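Cellulase (Uncultured bacterium, PDB 3WX5) hydrolyses internal beta-1,4-glucosidic bonds of cellulose, as an endoglucanase of glycoside hydrolase family 12. Local coordinates at residues Q105-L110 with E191-D196; T63-S68 with F223-G228; S92-R97 with V239-R244. All blocks are in the same frame, centred on the assembly; numbering follows the deposited sequence.

Contact 1: Q105-L110 with E191-D196; sequences QSNWRL and EVTQLD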
loop_
_atom_site.group_PDB
_atom_site.type_symbol
_atom_site.label_atom_id
_atom_site.label_comp_id
_atom_site.label_asym_id
_atom_site.label_seq_id
_atom_site.Cartn_x
_atom_site.Cartn_y
_atom_site.Cartn_z
ATOM N N GLN A 105 -6.462 11.198 -4.546
ATOM C CA GLN A 105 -5.446 10.952 -5.576
ATOM C C GLN A 105 -4.069 10.853 -4.950
ATOM O O GLN A 105 -3.846 11.297 -3.824
ATOM C CB GLN A 105 -5.448 12.054 -6.641
ATOM C CG GLN A 105 -5.103 13.434 -6.111
ATOM C CD GLN A 105 -5.122 14.492 -7.219
ATOM O OE1 GLN A 105 -6.161 14.728 -7.837
ATOM N NE2 GLN A 105 -3.943 15.015 -7.567
ATOM N N SER A 106 -3.143 10.272 -5.702
ATOM C CA SER A 106 -1.808 10.070 -5.182
ATOM C C SER A 106 -0.750 10.067 -6.280
ATOM O O SER A 106 -1.040 9.722 -7.422
ATOM C CB SER A 106 -1.818 8.783 -4.369
ATOM O OG SER A 106 -0.539 8.483 -3.867
ATOM N N ASN A 107 0.428 10.603 -5.957
ATOM C CA ASN A 107 1.643 10.402 -6.738
ATOM C C ASN A 107 2.587 9.380 -6.102
ATOM O O ASN A 107 2.709 9.320 -4.878
ATOM C CB ASN A 107 2.423 11.724 -6.890
ATOM C CG ASN A 107 1.571 12.871 -7.382
ATOM O OD1 ASN A 107 0.515 12.682 -7.973
ATOM N ND2 ASN A 107 2.039 14.093 -7.122
ATOM N N TRP A 108 3.366 8.681 -6.933
ATOM C CA TRP A 108 4.406 7.788 -6.420
ATOM C C TRP A 108 5.371 7.467 -7.551
ATOM O O TRP A 108 4.963 7.351 -8.701
ATOM C CB TRP A 108 3.791 6.476 -5.899
ATOM C CG TRP A 108 4.777 5.599 -5.134
ATOM C CD1 TRP A 108 5.660 5.997 -4.148
ATOM C CD2 TRP A 108 4.889 4.167 -5.209
ATOM N NE1 TRP A 108 6.407 4.912 -3.721
ATOM C CE2 TRP A 108 5.940 3.779 -4.343
ATOM C CE3 TRP A 108 4.222 3.179 -5.952
ATOM C CZ2 TRP A 108 6.260 2.436 -4.114
ATOM C CZ3 TRP A 108 4.577 1.840 -5.755
ATOM C CH2 TRP A 108 5.607 1.486 -4.867
ATOM N N ARG A 109 6.637 7.247 -7.210
ATOM C CA ARG A 109 7.610 6.769 -8.187
ATOM C C ARG A 109 8.374 5.610 -7.557
ATOM O O ARG A 109 8.762 5.675 -6.399
ATOM C CB ARG A 109 8.580 7.885 -8.562
ATOM C CG ARG A 109 9.623 7.474 -9.596
ATOM C CD ARG A 109 10.405 8.696 -10.137
ATOM N NE ARG A 109 11.351 9.212 -9.149
ATOM C CZ ARG A 109 12.545 8.668 -8.911
ATOM N NH1 ARG A 109 12.931 7.588 -9.576
ATOM N NH2 ARG A 109 13.338 9.180 -7.989
ATOM N N LEU A 110 8.546 4.535 -8.309
ATOM C CA LEU A 110 9.267 3.394 -7.785
ATOM C C LEU A 110 10.474 3.096 -8.679
ATOM O O LEU A 110 10.465 3.361 -9.905
ATOM C CB LEU A 110 8.336 2.191 -7.683
ATOM C CG LEU A 110 7.780 1.716 -9.042
ATOM C CD1 LEU A 110 8.356 0.375 -9.439
ATOM C CD2 LEU A 110 6.252 1.685 -9.074
ATOM N N GLU A 191 5.848 4.801 -12.335
ATOM C CA GLU A 191 5.402 6.034 -11.711
ATOM C C GLU A 191 3.923 6.246 -11.990
ATOM O O GLU A 191 3.408 5.804 -13.003
ATOM C CB GLU A 191 6.221 7.198 -12.276
ATOM C CG GLU A 191 5.872 8.569 -11.733
ATOM C CD GLU A 191 6.849 9.654 -12.226
ATOM O OE1 GLU A 191 7.677 9.353 -13.120
ATOM O OE2 GLU A 191 6.807 10.790 -11.699
ATOM N N VAL A 192 3.229 6.861 -11.037
ATOM C CA VAL A 192 1.891 7.371 -11.264
ATOM C C VAL A 192 1.826 8.825 -10.803
ATOM O O VAL A 192 2.475 9.223 -9.828
ATOM C CB VAL A 192 0.785 6.546 -10.509
ATOM C CG1 VAL A 192 0.747 5.104 -11.003
ATOM C CG2 VAL A 192 1.016 6.567 -8.988
ATOM N N THR A 193 1.103 9.627 -11.583
ATOM C CA THR A 193 0.906 11.042 -11.289
ATOM C C THR A 193 -0.590 11.315 -11.199
ATOM O O THR A 193 -1.342 11.040 -12.159
ATOM C CB THR A 193 1.513 11.914 -12.417
ATOM O OG1 THR A 193 2.903 11.595 -12.530
ATOM C CG2 THR A 193 1.361 13.403 -12.086
ATOM N N GLN A 194 -1.014 11.759 -10.016
ATOM C CA GLN A 194 -2.411 12.032 -9.722
ATOM C C GLN A 194 -3.289 10.825 -10.051
ATOM O O GLN A 194 -4.377 10.951 -10.655
ATOM C CB GLN A 194 -2.874 13.293 -10.483
ATOM C CG GLN A 194 -2.053 14.554 -10.089
ATOM C CD GLN A 194 -2.293 15.745 -11.011
ATOM O OE1 GLN A 194 -1.349 16.388 -11.471
ATOM N NE2 GLN A 194 -3.536 15.988 -11.340
ATOM N N LEU A 195 -2.874 9.668 -9.542
ATOM C CA LEU A 195 -3.646 8.454 -9.736
ATOM C C LEU A 195 -4.934 8.606 -8.979
ATOM O O LEU A 195 -4.918 9.006 -7.803
ATOM C CB LEU A 195 -2.876 7.230 -9.223
ATOM C CG LEU A 195 -3.576 5.890 -9.500
ATOM C CD1 LEU A 195 -3.652 5.573 -11.036
ATOM C CD2 LEU A 195 -2.853 4.791 -8.766
ATOM N N ASP A 196 -6.058 8.367 -9.659
ATOM C CA ASP A 196 -7.365 8.521 -9.029
ATOM C C ASP A 196 -7.715 7.294 -8.182
ATOM O O ASP A 196 -8.264 6.313 -8.693
ATOM C CB ASP A 196 -8.434 8.767 -10.097
ATOM C CG ASP A 196 -9.814 8.998 -9.514
ATOM O OD1 ASP A 196 -10.009 8.880 -8.276
ATOM O OD2 ASP A 196 -10.719 9.333 -10.309
#
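Asn107 reaches across to the neighbouring strand with its amide oxygen: OD1 accepts the backbone N-H of Gln194 at 2.7 Å, in a fairly straight bond (160° at the hydrogen). With CG beside the backbone N and anti to the carbonyl carbon (chi1 -51°), the end of the side chain comes nearer segment 191-196 than its start does. Beside it, Ser106 exchanges two backbone bonds with Leu195, the shorter running from Leu195 N to Ser106 O at 2.8 Å. Trp108 makes the same kind of exchange with Val192. Between these pairs the register slips by one residue, and the N-H of Gln194, poorly aimed at Ser106 O, goes to Asn107 instead. An alanine in place of Asn107 would probably leave that N-H without its acceptor and the turn at Gln194 less firmly fixed. Gln105 shares its face with Arg109 and Glu191, while Gln194, exposed at the corner, lies alongside it, amide planes 12° apart, with CG 3.2 Å from NE2 of Gln105; long polar-ended chains suit such positions. The buried face carries Ser106, Trp108, Val192 and Leu195; there Trp108 CB lies 4.2 Å from Val192 CG2. A serine is tolerated because its hydroxyl is held by Ser238 and Tyr122, and the indole, leading off to Phe223, bonds Ser234 through NE1. Arg109 sends its charge to Asp236 rather than to Glu191, and Asp196 caps helix 197-206 through the N-H of Ala199. With Gln194 and Leu195 both facing Ser106, this is a G1 beta bulge, set in an outermost strand of one sheet of the family 12 beta-jelly-roll.

Contact 2: T63-S68 with F223-G228; sequences TRAEHS and FELWEG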
loop_
_atom_site.group_PDB
_atom_site.type_symbol
_atom_site.label_atom_id
_atom_site.label_comp_id
_atom_site.label_asym_id
_atom_site.label_seq_id
_atom_site.Cartn_x
_atom_site.Cartn_y
_atom_site.Cartn_z
ATOM N N THR A 63 17.881 -1.471 1.696
ATOM C CA THR A 63 19.331 -1.660 1.717
ATOM C C THR A 63 19.703 -3.069 2.122
ATOM O O THR A 63 20.844 -3.510 1.906
ATOM C CB THR A 63 20.042 -0.659 2.660
ATOM O OG1 THR A 63 19.548 -0.829 3.983
ATOM C CG2 THR A 63 19.810 0.783 2.199
ATOM N N ARG A 64 18.748 -3.783 2.709
ATOM C CA ARG A 64 18.953 -5.186 3.052
ATOM C C ARG A 64 17.628 -5.924 2.992
ATOM O O ARG A 64 16.646 -5.456 3.557
ATOM C CB ARG A 64 19.543 -5.300 4.457
ATOM C CG ARG A 64 19.953 -6.714 4.862
ATOM C CD ARG A 64 20.463 -6.739 6.311
ATOM N NE ARG A 64 20.848 -8.095 6.708
ATOM C CZ ARG A 64 21.426 -8.403 7.868
ATOM N NH1 ARG A 64 21.746 -7.439 8.721
ATOM N NH2 ARG A 64 21.728 -9.669 8.148
ATOM N N ALA A 65 17.584 -7.043 2.266
ATOM C CA ALA A 65 16.378 -7.858 2.262
ATOM C C ALA A 65 16.699 -9.317 2.040
ATOM O O ALA A 65 16.956 -9.738 0.928
ATOM C CB ALA A 65 15.374 -7.350 1.191
ATOM N N GLU A 66 16.685 -10.090 3.114
ATOM C CA GLU A 66 17.086 -11.476 3.021
ATOM C C GLU A 66 15.946 -12.473 2.983
ATOM O O GLU A 66 16.122 -13.644 3.322
ATOM C CB GLU A 66 18.067 -11.791 4.139
ATOM C CG GLU A 66 19.319 -10.946 3.941
ATOM C CD GLU A 66 20.319 -11.113 5.056
ATOM O OE1 GLU A 66 20.024 -11.864 6.021
ATOM O OE2 GLU A 66 21.416 -10.522 4.938
ATOM N N HIS A 67 14.824 -12.065 2.404
ATOM C CA HIS A 67 13.632 -12.883 2.496
ATOM C C HIS A 67 13.704 -14.039 1.533
ATOM O O HIS A 67 14.215 -13.904 0.403
ATOM C CB HIS A 67 12.382 -12.045 2.215
ATOM C CG HIS A 67 12.297 -10.820 3.052
ATOM N ND1 HIS A 67 12.387 -10.865 4.425
ATOM C CD2 HIS A 67 12.208 -9.509 2.719
ATOM C CE1 HIS A 67 12.368 -9.631 4.904
ATOM N NE2 HIS A 67 12.180 -8.794 3.895
ATOM N N SER A 68 13.190 -15.184 1.971
ATOM C CA SER A 68 12.980 -16.302 1.051
ATOM C C SER A 68 11.820 -17.125 1.584
ATOM O O SER A 68 12.026 -18.122 2.298
ATOM C CB SER A 68 14.238 -17.179 0.938
ATOM O OG SER A 68 14.045 -18.202 -0.062
ATOM N N PHE A 223 6.248 -2.175 -1.150
ATOM C CA PHE A 223 6.621 -3.346 -1.947
ATOM C C PHE A 223 6.260 -4.568 -1.121
ATOM O O PHE A 223 6.777 -4.735 -0.012
ATOM C CB PHE A 223 8.132 -3.343 -2.205
ATOM C CG PHE A 223 8.630 -2.073 -2.869
ATOM C CD1 PHE A 223 8.484 -1.906 -4.241
ATOM C CD2 PHE A 223 9.158 -1.022 -2.109
ATOM C CE1 PHE A 223 8.909 -0.736 -4.869
ATOM C CE2 PHE A 223 9.565 0.182 -2.730
ATOM C CZ PHE A 223 9.459 0.306 -4.110
ATOM N N GLU A 224 5.416 -5.451 -1.645
ATOM C CA GLU A 224 5.306 -6.743 -0.978
ATOM C C GLU A 224 6.505 -7.588 -1.386
ATOM O O GLU A 224 6.770 -7.781 -2.577
ATOM C CB GLU A 224 3.991 -7.457 -1.306
ATOM C CG GLU A 224 2.738 -6.713 -0.819
ATOM C CD GLU A 224 1.480 -7.573 -0.911
ATOM O OE1 GLU A 224 1.072 -7.949 -2.033
ATOM O OE2 GLU A 224 0.926 -7.923 0.148
ATOM N N LEU A 225 7.200 -8.146 -0.401
ATOM C CA LEU A 225 8.405 -8.916 -0.699
ATOM C C LEU A 225 8.158 -10.395 -0.380
ATOM O O LEU A 225 7.761 -10.726 0.729
ATOM C CB LEU A 225 9.569 -8.390 0.137
ATOM C CG LEU A 225 9.861 -6.907 -0.078
ATOM C CD1 LEU A 225 11.018 -6.483 0.792
ATOM C CD2 LEU A 225 10.107 -6.607 -1.574
ATOM N N TRP A 226 8.348 -11.276 -1.370
ATOM C CA TRP A 226 8.378 -12.706 -1.099
ATOM C C TRP A 226 9.832 -13.208 -1.005
ATOM O O TRP A 226 10.152 -14.080 -0.199
ATOM C CB TRP A 226 7.659 -13.488 -2.191
ATOM C CG TRP A 226 6.140 -13.344 -2.212
ATOM C CD1 TRP A 226 5.222 -14.273 -1.802
ATOM C CD2 TRP A 226 5.396 -12.298 -2.845
ATOM N NE1 TRP A 226 3.944 -13.845 -2.104
ATOM C CE2 TRP A 226 4.031 -12.647 -2.771
ATOM C CE3 TRP A 226 5.750 -11.072 -3.428
ATOM C CZ2 TRP A 226 3.016 -11.814 -3.242
ATOM C CZ3 TRP A 226 4.727 -10.251 -3.918
ATOM C CH2 TRP A 226 3.383 -10.648 -3.844
ATOM N N GLU A 227 10.700 -12.669 -1.870
ATOM C CA GLU A 227 12.079 -13.152 -1.970
ATOM C C GLU A 227 12.941 -11.945 -2.305
ATOM O O GLU A 227 12.651 -11.231 -3.262
ATOM C CB GLU A 227 12.167 -14.191 -3.087
ATOM C CG GLU A 227 13.264 -15.231 -2.954
ATOM C CD GLU A 227 12.949 -16.437 -3.854
ATOM O OE1 GLU A 227 12.963 -16.243 -5.073
ATOM O OE2 GLU A 227 12.448 -17.482 -3.365
ATOM N N GLY A 228 13.949 -11.666 -1.482
ATOM C CA GLY A 228 14.862 -10.548 -1.791
ATOM C C GLY A 228 14.223 -9.176 -1.673
ATOM O O GLY A 228 13.339 -8.960 -0.837
HETATM O O HOH W 1 11.508 -18.635 -1.130
#
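The carbonyl oxygen of His67 is gripped from the opposing segment by two neighbouring groups: Gly228 donates its N-H at 2.9 Å, and the CA-H of Glu227 approaches to 3.3 Å between Glu227 CA and His67 O. The imidazole of His67 meets Leu225, whose CD1 lies at the ring edge, near its plane, 3.8 Å from CD2. Both ring nitrogens are engaged beyond the contact, ND1 by Thr47 and NE2 by Gln49, which fixes the ring's rotation. A histidine thus serves two polar partners and one apolar one. Ala65 adds a small methyl, its CB 3.3 Å from the carbonyl oxygen of Gly228, a buried atom that has no polar partner. Gly228 itself has positive phi (69°), a conformation most easily adopted without a side chain. Toward solvent, a water joins Ser68 OG at 2.8 Å to OE2 of Glu227, to which it donates at 2.7 Å. A single bridge, between Ser68 and Glu227, joins the chain just beyond strand 60-65 to the chain just beyond strand 215-225, strands of the two different sheets of the sandwich, next to a classic beta bulge where Trp226 and Glu227 both face Arg117.

Contact 3: S92-R97 with V239-R244; sequences SGLPLR and VTLTAR
Leu241 carries the apolar part of this contact, spreading its two methyls toward different leucines. CD2 meets CD2 of Leu94 at 3.5 Å, a close methyl-to-methyl approach between side chains that cross at a slant, while CD1 lies 4.1 Å from CD2 of Leu96. CG of Leu241 is anti to its backbone N (chi1 165°), and its two methyls part toward Leu94 and Leu96. The same CD2 of Leu96 also rests on Ala243, 3.9 Å from its CB, where a small methyl packs against the longer leucine. Branched aliphatic chains suit such a seam, because they can cover one another without needing polar partners.

Between side chain and backbone the touch is of the van der Waals kind: CD2 of Leu241 lies 3.7 Å from Ser92 O and is similarly near the carbonyl oxygen of Gly93. Glycine fits here twice over, since with phi at 79° a CB on Gly93 would crowd the carbonyl oxygen before it and would also point at CD2 of Leu241. The contact spans the two sheets of the jelly-roll sandwich near the C-terminus: strand 96-97 pairs with 215-225 in one sheet, and strand 233-243 pairs with 101-111 in the other.

The polar bonds serve each segment separately. Within 92-97, Ser92 OG accepts the N-H of Leu94 at 2.9 Å (158° at the hydrogen), an ST turn that shapes the loop ahead of the cis peptide bond to Pro95. Leu96 is tied by its backbone to Leu216, and Thr242 to Ser102 and Arg103. At the ends, Arg97 NE donates to the carbonyl oxygen of Thr213, and Arg244 NE to that of Glu99.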
loop_
_atom_site.group_PDB
_atom_site.type_symbol
_atom_site.label_atom_id
_atom_site.label_comp_id
_atom_site.label_asym_id
_atom_site.label_seq_id
_atom_site.Cartn_x
_atom_site.Cartn_y
_atom_site.Cartn_z
ATOM N N SER A 92 -4.452 13.636 9.216
ATOM C CA SER A 92 -4.586 12.905 7.938
ATOM C C SER A 92 -5.945 13.105 7.274
ATOM O O SER A 92 -6.087 12.942 6.049
ATOM C CB SER A 92 -4.352 11.410 8.148
ATOM O OG SER A 92 -5.462 10.825 8.813
ATOM N N GLY A 93 -6.938 13.487 8.078
ATOM C CA GLY A 93 -8.324 13.523 7.614
ATOM C C GLY A 93 -8.994 12.157 7.578
ATOM O O GLY A 93 -10.143 12.036 7.132
ATOM N N LEU A 94 -8.269 11.126 8.007
ATOM C CA LEU A 94 -8.845 9.785 8.142
ATOM C C LEU A 94 -8.940 9.381 9.618
ATOM O O LEU A 94 -8.209 9.920 10.450
ATOM C CB LEU A 94 -8.021 8.759 7.346
ATOM C CG LEU A 94 -7.796 9.062 5.858
ATOM C CD1 LEU A 94 -6.695 8.113 5.309
ATOM C CD2 LEU A 94 -9.092 8.890 5.060
ATOM N N PRO A 95 -9.815 8.414 9.946
ATOM C CA PRO A 95 -10.631 7.687 8.983
ATOM C C PRO A 95 -11.836 8.511 8.510
ATOM O O PRO A 95 -12.274 9.448 9.188
ATOM C CB PRO A 95 -11.083 6.444 9.763
ATOM C CG PRO A 95 -11.069 6.861 11.176
ATOM C CD PRO A 95 -9.896 7.816 11.296
ATOM N N LEU A 96 -12.313 8.198 7.314
ATOM C CA LEU A 96 -13.405 8.925 6.685
ATOM C C LEU A 96 -14.245 7.897 5.958
ATOM O O LEU A 96 -13.702 7.001 5.292
ATOM C CB LEU A 96 -12.853 9.921 5.677
ATOM C CG LEU A 96 -13.902 10.739 4.915
ATOM C CD1 LEU A 96 -14.632 11.693 5.880
ATOM C CD2 LEU A 96 -13.237 11.535 3.794
ATOM N N ARG A 97 -15.564 8.007 6.083
ATOM C CA ARG A 97 -16.436 7.015 5.478
ATOM C C ARG A 97 -16.287 7.043 3.964
ATOM O O ARG A 97 -16.186 8.116 3.365
ATOM C CB ARG A 97 -17.890 7.298 5.862
ATOM C CG ARG A 97 -18.510 6.125 6.518
ATOM C CD ARG A 97 -19.796 6.456 7.223
ATOM N NE ARG A 97 -20.184 5.316 8.047
ATOM C CZ ARG A 97 -21.014 5.416 9.069
ATOM N NH1 ARG A 97 -21.562 6.593 9.329
ATOM N NH2 ARG A 97 -21.309 4.347 9.802
ATOM N N VAL A 239 -0.235 12.056 -1.130
ATOM C CA VAL A 239 -1.654 11.709 -1.172
ATOM C C VAL A 239 -2.462 12.965 -0.983
ATOM O O VAL A 239 -2.085 13.808 -0.166
ATOM C CB VAL A 239 -2.026 10.736 -0.052
ATOM C CG1 VAL A 239 -3.549 10.524 -0.061
ATOM C CG2 VAL A 239 -1.281 9.405 -0.245
ATOM N N THR A 240 -3.517 13.137 -1.785
ATOM C CA THR A 240 -4.414 14.284 -1.597
ATOM C C THR A 240 -5.851 13.812 -1.413
ATOM O O THR A 240 -6.433 13.170 -2.299
ATOM C CB THR A 240 -4.359 15.286 -2.779
ATOM O OG1 THR A 240 -3.014 15.747 -2.959
ATOM C CG2 THR A 240 -5.255 16.519 -2.466
ATOM N N LEU A 241 -6.408 14.103 -0.244
ATOM C CA LEU A 241 -7.739 13.633 0.107
ATOM C C LEU A 241 -8.687 14.829 0.236
ATOM O O LEU A 241 -8.375 15.806 0.927
ATOM C CB LEU A 241 -7.701 12.862 1.429
ATOM C CG LEU A 241 -9.027 12.580 2.168
ATOM C CD1 LEU A 241 -9.910 11.590 1.378
ATOM C CD2 LEU A 241 -8.762 12.046 3.582
ATOM N N THR A 242 -9.880 14.684 -0.325
ATOM C CA THR A 242 -10.932 15.677 -0.144
ATOM C C THR A 242 -12.211 15.030 0.350
ATOM O O THR A 242 -12.717 14.088 -0.266
ATOM C CB THR A 242 -11.232 16.421 -1.467
ATOM O OG1 THR A 242 -9.981 16.791 -2.084
ATOM C CG2 THR A 242 -12.027 17.671 -1.164
ATOM N N ALA A 243 -12.766 15.585 1.422
ATOM C CA ALA A 243 -14.009 15.063 1.992
ATOM C C ALA A 243 -15.195 15.778 1.340
ATOM O O ALA A 243 -15.078 16.954 0.947
ATOM C CB ALA A 243 -14.024 15.296 3.524
ATOM N N ARG A 244 -16.347 15.114 1.285
ATOM C CA ARG A 244 -17.574 15.743 0.773
ATOM C C ARG A 244 -18.033 16.856 1.746
ATOM O O ARG A 244 -17.741 16.758 2.946
ATOM C CB ARG A 244 -18.685 14.712 0.636
ATOM C CG ARG A 244 -18.444 13.667 -0.448
ATOM C CD ARG A 244 -19.707 12.860 -0.734
ATOM N NE ARG A 244 -19.417 11.745 -1.638
ATOM C CZ ARG A 244 -19.328 11.838 -2.962
ATOM N NH1 ARG A 244 -19.628 12.985 -3.600
ATOM N NH2 ARG A 244 -19.083 10.733 -3.673
#

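How the contacts relate
Contacts 1 and 2 are partly buried, whereas contact 3 lies at the surface. Contact 1 joins neighbouring strands of a single sheet and relies on paired backbone bonds; contacts 2 and 3 span the two sheets, one by a single bridge, a water and the packing of a histidine on a leucine, the other chiefly by aliphatic packing. Strands 101-111 and 233-243 lie side by side, so contact 1 meets contact 3 through a probable hydrogen bond from Thr240 N to Gln105 O. Contact 1 also touches contact 2 at buried residues of the core, Leu110 as well as Trp108 lying on Phe223. Contacts 2 and 3, centres about 31 Å apart, sit on opposite sides of the chain's centre.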